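Local coordinates for protein pectinesterase inhibitor (Actinidia chinensis, PDB 1XG2) that inhibits pectin methylesterase, the enzyme to which it is bound in this structure, and may take part in regulating fruit ripening, at residues D33-G38 with G96-L101; L86-Q91 with N102-A107; N61-T64 with L68-R71. One frame throughout, in Å; residues are numbered along the deposited sequence.

Contact 1 (D33-G38 with G96-L101); sequences DLKGLG and GDYNSL
Lys35 and Gly96 bring the two backbones nearest, with CA atoms 9.0 Å apart, so the space between them has to be bridged by side chains. Both segments belong to the same end of the inhibitor's four-helix bundle: 33-38 opens helix 34-60, whereas 96-101 makes the turn that follows helix 66-95 and starts helix 98-118. Gly96 follows helix 66-95 in a Schellman motif, with a positive phi of 80° at which a CB would be jammed against the preceding carbonyl oxygen, calling for glycine.

The bridge is Lys35. Its chain crosses Tyr98 at about a right angle. CE meets the edge of the phenol near the ring plane, with Lys35 CE 3.2 Å from Tyr98 OH, and a bend at chi4 (-146°) turns NZ off toward Leu93 O in the last turn of helix 66-95, to which it is hydrogen-bonded. An alanine in place of Lys35 would probably leave that carbonyl without its ammonium partner and the hydroxyl edge of Tyr98 without its neighbour. One face of the same ring is occupied by Gly96 O, which lies 3.6 Å above the plane, over the ring centre.

Each helix start is closed by an aspartate N-cap. Asp33 OD1 accepts from Gly36 N at 3.0 Å, and Asp97 OD1 accepts from Ser100 N at 3.1 Å. Ser100 OG also receives a hydrogen bond from Arg140 of the pectinesterase chain, and it donates in turn to Asp97 OD2 at 2.6 Å, approaching from 45° out of the carboxylate plane.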
loop_
_atom_site.group_PDB
_atom_site.type_symbol
_atom_site.label_atom_id
_atom_site.label_comp_id
_atom_site.label_asym_id
_atom_site.label_seq_id
_atom_site.Cartn_x
_atom_site.Cartn_y
_atom_site.Cartn_z
ATOM N N ASP B 33 -2.878 22.682 -23.173
ATOM C CA ASP B 33 -4.143 22.281 -22.558
ATOM C C ASP B 33 -3.839 21.453 -21.306
ATOM O O ASP B 33 -2.676 21.300 -20.937
ATOM C CB ASP B 33 -5.053 21.542 -23.568
ATOM C CG ASP B 33 -4.400 20.325 -24.199
ATOM O OD1 ASP B 33 -3.302 19.920 -23.771
ATOM O OD2 ASP B 33 -4.926 19.692 -25.152
ATOM N N LEU B 34 -4.861 20.913 -20.652
ATOM C CA LEU B 34 -4.636 20.149 -19.427
ATOM C C LEU B 34 -3.663 19.007 -19.666
ATOM O O LEU B 34 -2.782 18.781 -18.861
ATOM C CB LEU B 34 -5.943 19.605 -18.825
ATOM C CG LEU B 34 -6.656 20.470 -17.794
ATOM C CD1 LEU B 34 -7.962 19.803 -17.333
ATOM C CD2 LEU B 34 -5.757 20.797 -16.598
ATOM N N LYS B 35 -3.813 18.285 -20.777
ATOM C CA LYS B 35 -2.911 17.171 -21.068
ATOM C C LYS B 35 -1.477 17.637 -21.214
ATOM O O LYS B 35 -0.557 17.002 -20.720
ATOM C CB LYS B 35 -3.328 16.425 -22.345
ATOM C CG LYS B 35 -4.397 15.379 -22.128
ATOM C CD LYS B 35 -4.546 14.449 -23.355
ATOM C CE LYS B 35 -5.172 13.090 -22.981
ATOM N NZ LYS B 35 -4.637 11.970 -23.806
ATOM N N GLY B 36 -1.285 18.730 -21.935
ATOM C CA GLY B 36 0.034 19.312 -22.101
ATOM C C GLY B 36 0.679 19.737 -20.788
ATOM O O GLY B 36 1.856 19.484 -20.585
ATOM N N LEU B 37 -0.092 20.369 -19.903
ATOM C CA LEU B 37 0.425 20.767 -18.590
ATOM C C LEU B 37 0.773 19.519 -17.798
ATOM O O LEU B 37 1.801 19.488 -17.137
ATOM C CB LEU B 37 -0.587 21.635 -17.838
ATOM C CG LEU B 37 -0.887 22.974 -18.517
ATOM C CD1 LEU B 37 -2.053 23.665 -17.840
ATOM C CD2 LEU B 37 0.342 23.869 -18.522
ATOM N N GLY B 38 -0.057 18.476 -17.928
ATOM C CA GLY B 38 0.185 17.178 -17.310
ATOM C C GLY B 38 1.512 16.543 -17.692
ATOM O O GLY B 38 2.283 16.142 -16.825
ATOM N N GLY B 96 -5.244 8.465 -22.120
ATOM C CA GLY B 96 -6.473 8.944 -21.517
ATOM C C GLY B 96 -6.931 8.127 -20.319
ATOM O O GLY B 96 -8.076 8.205 -19.926
ATOM N N ASP B 97 -6.035 7.343 -19.735
ATOM C CA ASP B 97 -6.364 6.548 -18.551
ATOM C C ASP B 97 -5.986 7.362 -17.306
ATOM O O ASP B 97 -4.931 7.165 -16.701
ATOM C CB ASP B 97 -5.606 5.224 -18.619
ATOM C CG ASP B 97 -5.923 4.290 -17.482
ATOM O OD1 ASP B 97 -6.719 4.655 -16.586
ATOM O OD2 ASP B 97 -5.395 3.158 -17.417
ATOM N N TYR B 98 -6.882 8.263 -16.925
ATOM C CA TYR B 98 -6.605 9.209 -15.851
ATOM C C TYR B 98 -6.670 8.542 -14.483
ATOM O O TYR B 98 -6.050 9.028 -13.535
ATOM C CB TYR B 98 -7.573 10.399 -15.911
ATOM C CG TYR B 98 -7.626 11.025 -17.283
ATOM C CD1 TYR B 98 -8.841 11.365 -17.871
ATOM C CD2 TYR B 98 -6.463 11.226 -18.013
ATOM C CE1 TYR B 98 -8.891 11.912 -19.149
ATOM C CE2 TYR B 98 -6.503 11.766 -19.298
ATOM C CZ TYR B 98 -7.721 12.105 -19.856
ATOM O OH TYR B 98 -7.738 12.652 -21.128
ATOM N N ASN B 99 -7.403 7.433 -14.386
ATOM C CA ASN B 99 -7.449 6.676 -13.130
ATOM C C ASN B 99 -6.077 6.073 -12.859
ATOM O O ASN B 99 -5.550 6.223 -11.764
ATOM C CB ASN B 99 -8.545 5.621 -13.151
ATOM C CG ASN B 99 -9.931 6.222 -13.064
ATOM O OD1 ASN B 99 -10.145 7.197 -12.346
ATOM N ND2 ASN B 99 -10.896 5.634 -13.798
ATOM N N SER B 100 -5.457 5.466 -13.874
ATOM C CA SER B 100 -4.121 4.914 -13.700
ATOM C C SER B 100 -3.107 6.020 -13.467
ATOM O O SER B 100 -2.187 5.858 -12.682
ATOM C CB SER B 100 -3.699 4.050 -14.889
ATOM O OG SER B 100 -4.524 2.903 -14.985
ATOM N N LEU B 101 -3.282 7.152 -14.138
ATOM C CA LEU B 101 -2.376 8.279 -13.945
ATOM C C LEU B 101 -2.370 8.689 -12.479
ATOM O O LEU B 101 -1.306 8.871 -11.902
ATOM C CB LEU B 101 -2.787 9.456 -14.822
ATOM C CG LEU B 101 -2.149 10.809 -14.517
ATOM C CD1 LEU B 101 -0.666 10.745 -14.792
ATOM C CD2 LEU B 101 -2.803 11.872 -15.375
#

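Contact 2 (L86-Q91 with N102-A107); sequences LGQAKQ and NIYASA
Ala89 and Tyr104 carry the closest backbone approach, CA atoms 5.9 Å apart, where helix 66-95 and helix 98-118 run antiparallel as a helical hairpin within the four-helix bundle. The small side chain of Ala89 is consistent with so close an approach: Ala89 CB lies 4.5 Å from Tyr104 CB, and the two meet at the root of the tyrosine, not at its ring.

Farther out, the ring is accompanied by Gln88. Gln88 CB is 3.8 Å from Tyr104 CD2, so the glutamine touches the phenol with its first methylene. With CG beside the backbone N (chi1 -72°) and a bend at chi2 (-140°), the chain then slants across the tyrosine and carries its amide to the outer part of the ring, where the amide and ring planes stand 66° apart. The carbonyl oxygen arrives obliquely and makes van der Waals contact there.

Phe92, one helical turn beyond Gln88, meets the tyrosine ring as well. On the inward side, Ala105 rests on Val143 and Leu144 of helix 127-149, and Ala89 on Ile42 of helix 34-60. The hydroxyl of Tyr104 is hydrogen-bonded to Asp118 of the pectinesterase chain, so the packing on Gln88 and Ala89 probably contributes to placing a residue of the enzyme-binding surface. The ring atom nearest the glutamine oxygen is Tyr104 CE2, 3.8 Å from Gln88 OE1.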
loop_
_atom_site.group_PDB
_atom_site.type_symbol
_atom_site.label_atom_id
_atom_site.label_comp_id
_atom_site.label_asym_id
_atom_site.label_seq_id
_atom_site.Cartn_x
_atom_site.Cartn_y
_atom_site.Cartn_z
ATOM N N LEU B 86 6.482 7.226 -12.529
ATOM C CA LEU B 86 6.281 8.457 -13.276
ATOM C C LEU B 86 6.485 8.226 -14.781
ATOM O O LEU B 86 5.793 8.824 -15.611
ATOM C CB LEU B 86 7.200 9.554 -12.757
ATOM C CG LEU B 86 6.815 10.123 -11.383
ATOM C CD1 LEU B 86 7.902 10.999 -10.828
ATOM C CD2 LEU B 86 5.488 10.885 -11.407
ATOM N N GLY B 87 7.421 7.349 -15.133
ATOM C CA GLY B 87 7.616 6.956 -16.522
ATOM C C GLY B 87 6.348 6.393 -17.126
ATOM O O GLY B 87 5.986 6.748 -18.248
ATOM N N GLN B 88 5.659 5.535 -16.371
ATOM C CA GLN B 88 4.423 4.921 -16.824
ATOM C C GLN B 88 3.269 5.905 -16.822
ATOM O O GLN B 88 2.371 5.806 -17.640
ATOM C CB GLN B 88 4.065 3.725 -15.941
ATOM C CG GLN B 88 4.979 2.533 -16.177
ATOM C CD GLN B 88 4.225 1.229 -16.165
ATOM O OE1 GLN B 88 4.490 0.376 -15.317
ATOM N NE2 GLN B 88 3.274 1.063 -17.109
ATOM N N ALA B 89 3.309 6.860 -15.895
ATOM C CA ALA B 89 2.319 7.929 -15.838
ATOM C C ALA B 89 2.208 8.666 -17.173
ATOM O O ALA B 89 1.113 9.010 -17.598
ATOM C CB ALA B 89 2.662 8.915 -14.716
ATOM N N LYS B 90 3.328 8.900 -17.847
ATOM C CA LYS B 90 3.274 9.571 -19.155
ATOM C C LYS B 90 2.402 8.805 -20.163
ATOM O O LYS B 90 1.606 9.395 -20.894
ATOM C CB LYS B 90 4.673 9.751 -19.745
ATOM C CG LYS B 90 5.588 10.683 -18.943
ATOM C CD LYS B 90 6.868 11.055 -19.709
ATOM C CE LYS B 90 6.618 11.984 -20.941
ATOM N NZ LYS B 90 5.992 13.331 -20.667
ATOM N N GLN B 91 2.578 7.491 -20.216
ATOM C CA GLN B 91 1.846 6.661 -21.178
ATOM C C GLN B 91 0.362 6.629 -20.842
ATOM O O GLN B 91 -0.485 6.644 -21.724
ATOM C CB GLN B 91 2.392 5.229 -21.189
ATOM C CG GLN B 91 3.844 5.067 -21.641
ATOM C CD GLN B 91 4.351 3.612 -21.477
ATOM O OE1 GLN B 91 4.641 2.931 -22.469
ATOM N NE2 GLN B 91 4.446 3.141 -20.225
ATOM N N ASN B 102 -3.547 8.811 -11.873
ATOM C CA ASN B 102 -3.612 9.209 -10.462
ATOM C C ASN B 102 -2.878 8.193 -9.570
ATOM O O ASN B 102 -1.991 8.553 -8.807
ATOM C CB ASN B 102 -5.057 9.401 -10.003
ATOM C CG ASN B 102 -5.142 9.969 -8.619
ATOM O OD1 ASN B 102 -4.736 9.335 -7.622
ATOM N ND2 ASN B 102 -5.680 11.160 -8.530
ATOM N N ILE B 103 -3.208 6.921 -9.733
ATOM C CA ILE B 103 -2.598 5.848 -8.953
ATOM C C ILE B 103 -1.060 5.864 -9.041
ATOM O O ILE B 103 -0.376 5.731 -8.015
ATOM C CB ILE B 103 -3.149 4.484 -9.428
ATOM C CG1 ILE B 103 -4.655 4.374 -9.151
ATOM C CG2 ILE B 103 -2.371 3.325 -8.780
ATOM C CD1 ILE B 103 -5.042 4.398 -7.709
ATOM N N TYR B 104 -0.517 6.028 -10.242
ATOM C CA TYR B 104 0.929 5.984 -10.407
ATOM C C TYR B 104 1.592 7.252 -9.866
ATOM O O TYR B 104 2.655 7.161 -9.260
ATOM C CB TYR B 104 1.337 5.712 -11.851
ATOM C CG TYR B 104 1.215 4.248 -12.215
ATOM C CD1 TYR B 104 -0.029 3.622 -12.199
ATOM C CD2 TYR B 104 2.333 3.475 -12.531
ATOM C CE1 TYR B 104 -0.165 2.286 -12.528
ATOM C CE2 TYR B 104 2.192 2.100 -12.871
ATOM C CZ TYR B 104 0.929 1.537 -12.868
ATOM O OH TYR B 104 0.734 0.203 -13.174
ATOM N N ALA B 105 0.960 8.410 -10.047
ATOM C CA ALA B 105 1.461 9.637 -9.419
ATOM C C ALA B 105 1.357 9.577 -7.898
ATOM O O ALA B 105 2.236 10.091 -7.201
ATOM C CB ALA B 105 0.761 10.889 -9.970
ATOM N N SER B 106 0.311 8.928 -7.379
ATOM C CA SER B 106 0.164 8.731 -5.943
ATOM C C SER B 106 1.279 7.845 -5.399
ATOM O O SER B 106 1.820 8.110 -4.319
ATOM C CB SER B 106 -1.196 8.109 -5.595
ATOM O OG SER B 106 -2.255 9.012 -5.815
ATOM N N ALA B 107 1.643 6.807 -6.158
ATOM C CA ALA B 107 2.711 5.899 -5.749
ATOM C C ALA B 107 4.061 6.611 -5.738
ATOM O O ALA B 107 4.872 6.412 -4.825
ATOM C CB ALA B 107 2.774 4.661 -6.670
#

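Contact 3 (N61-T64 with L68-R71); sequences NQAT and LKGR
Ala63 tucks against Leu68 and Lys69 in a short-range, mostly apolar contact at the surface, where a loop folds over the beginning of the helix it leads into. Residues 61-64 form part of the connection between helix 34-60 and helix 66-95 of the four-helix bundle, and 68-71 lie in the early turns of the second of these. The contact centre is about 23 Å from the centre of the chain, near one end of the bundle. The closest backbone approach joins Ala63 and Lys69, whose CA atoms are 6.4 Å apart.

The methyl group of Ala63 points at the helix and is met by two side chains. Lys69 CG lies 3.9 Å from Ala63 CB, and Leu68 CD2 comes to 4.1 Å from the same carbon. With CG opposite the backbone nitrogen (chi1 179°), Leu68 turns its branch toward the loop, where CD2 makes the contact; elsewhere its side chain touches Phe119 and Pro123.

Lys69 lies along the loop with its methylenes, bending at chi3 (80°) and again at chi4 as it passes the backbone. Its aliphatic part thus meets carbonyl oxygens as well as a methyl. Just before the helix, Asp65 OD2 accepts from Leu68 N, a polar tie between connection and helix. On the next turn, Arg71 bonds to the carbonyls of Glu120 and Gly121 and packs on Thr78 of the pectinesterase chain. Of the lysine carbons, CD comes nearest the loop's carbonyls, 3.6 Å from Ala63 O and 4.1 Å from Thr64 O.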
loop_
_atom_site.group_PDB
_atom_site.type_symbol
_atom_site.label_atom_id
_atom_site.label_comp_id
_atom_site.label_asym_id
_atom_site.label_seq_id
_atom_site.Cartn_x
_atom_site.Cartn_y
_atom_site.Cartn_z
ATOM N N ASN B 61 27.367 6.837 -0.042
ATOM C CA ASN B 61 28.788 6.678 -0.348
ATOM C C ASN B 61 29.716 7.304 0.709
ATOM O O ASN B 61 30.932 7.065 0.690
ATOM C CB ASN B 61 29.057 7.290 -1.729
ATOM C CG ASN B 61 30.411 6.896 -2.303
ATOM O OD1 ASN B 61 30.689 5.717 -2.519
ATOM N ND2 ASN B 61 31.248 7.893 -2.575
ATOM N N GLN B 62 29.165 8.115 1.614
ATOM C CA GLN B 62 29.949 8.719 2.696
ATOM C C GLN B 62 29.518 8.232 4.085
ATOM O O GLN B 62 29.946 8.771 5.100
ATOM C CB GLN B 62 29.858 10.245 2.629
ATOM C CG GLN B 62 28.452 10.813 2.753
ATOM C CD GLN B 62 28.446 12.272 3.118
ATOM O OE1 GLN B 62 28.899 12.645 4.206
ATOM N NE2 GLN B 62 27.913 13.110 2.224
ATOM N N ALA B 63 28.649 7.227 4.113
ATOM C CA ALA B 63 28.104 6.698 5.353
ATOM C C ALA B 63 28.741 5.351 5.669
ATOM O O ALA B 63 29.038 4.564 4.771
ATOM C CB ALA B 63 26.587 6.534 5.235
ATOM N N THR B 64 28.932 5.101 6.957
ATOM C CA THR B 64 29.373 3.793 7.438
ATOM C C THR B 64 28.415 3.174 8.458
ATOM O O THR B 64 28.421 1.973 8.631
ATOM C CB THR B 64 30.797 3.901 8.036
ATOM O OG1 THR B 64 30.905 5.074 8.854
ATOM C CG2 THR B 64 31.799 4.142 6.944
ATOM N N LEU B 68 21.858 3.883 9.365
ATOM C CA LEU B 68 21.721 5.006 8.456
ATOM C C LEU B 68 21.754 4.530 7.009
ATOM O O LEU B 68 20.945 4.970 6.196
ATOM C CB LEU B 68 22.829 6.038 8.707
ATOM C CG LEU B 68 22.832 7.270 7.798
ATOM C CD1 LEU B 68 21.538 8.102 7.927
ATOM C CD2 LEU B 68 24.058 8.125 8.104
ATOM N N LYS B 69 22.688 3.632 6.698
ATOM C CA LYS B 69 22.816 3.089 5.353
ATOM C C LYS B 69 21.547 2.343 4.935
ATOM O O LYS B 69 21.153 2.392 3.774
ATOM C CB LYS B 69 24.012 2.152 5.260
ATOM C CG LYS B 69 25.348 2.869 5.400
ATOM C CD LYS B 69 26.515 1.965 5.035
ATOM C CE LYS B 69 26.698 1.881 3.524
ATOM N NZ LYS B 69 27.183 0.528 3.112
ATOM N N GLY B 70 20.927 1.652 5.883
ATOM C CA GLY B 70 19.673 0.952 5.622
ATOM C C GLY B 70 18.534 1.922 5.321
ATOM O O GLY B 70 17.660 1.615 4.521
ATOM N N ARG B 71 18.536 3.079 5.975
ATOM C CA ARG B 71 17.565 4.133 5.691
ATOM C C ARG B 71 17.770 4.703 4.289
ATOM O O ARG B 71 16.807 4.841 3.505
ATOM C CB ARG B 71 17.603 5.218 6.764
ATOM C CG ARG B 71 17.108 4.713 8.092
ATOM C CD ARG B 71 17.260 5.687 9.238
ATOM N NE ARG B 71 16.546 5.187 10.400
ATOM C CZ ARG B 71 16.055 5.935 11.372
ATOM N NH1 ARG B 71 15.390 5.355 12.358
ATOM N NH2 ARG B 71 16.243 7.244 11.393
#

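Contacts 1 and 2 adjoin each other, with centres about 10 Å apart, and share helix 98-118; Leu101 CD1 of the first packs 3.7 Å from Ala89 O of the second. Their segments alternate along the chain, so helices 34-60, 66-95 and 98-118 are laced together at one end of the bundle. Contact 3 lies on the far side of the chain's centre from contact 1, about 38 Å away between centres, and falls within the stretch of chain that contact 1 closes. It precedes contact 2 on helix 66-95, at a distance of about 29 Å between centres. Residues at all three contacts reach the bound pectinesterase, at points spread along the bundle from Ser100 to Arg71.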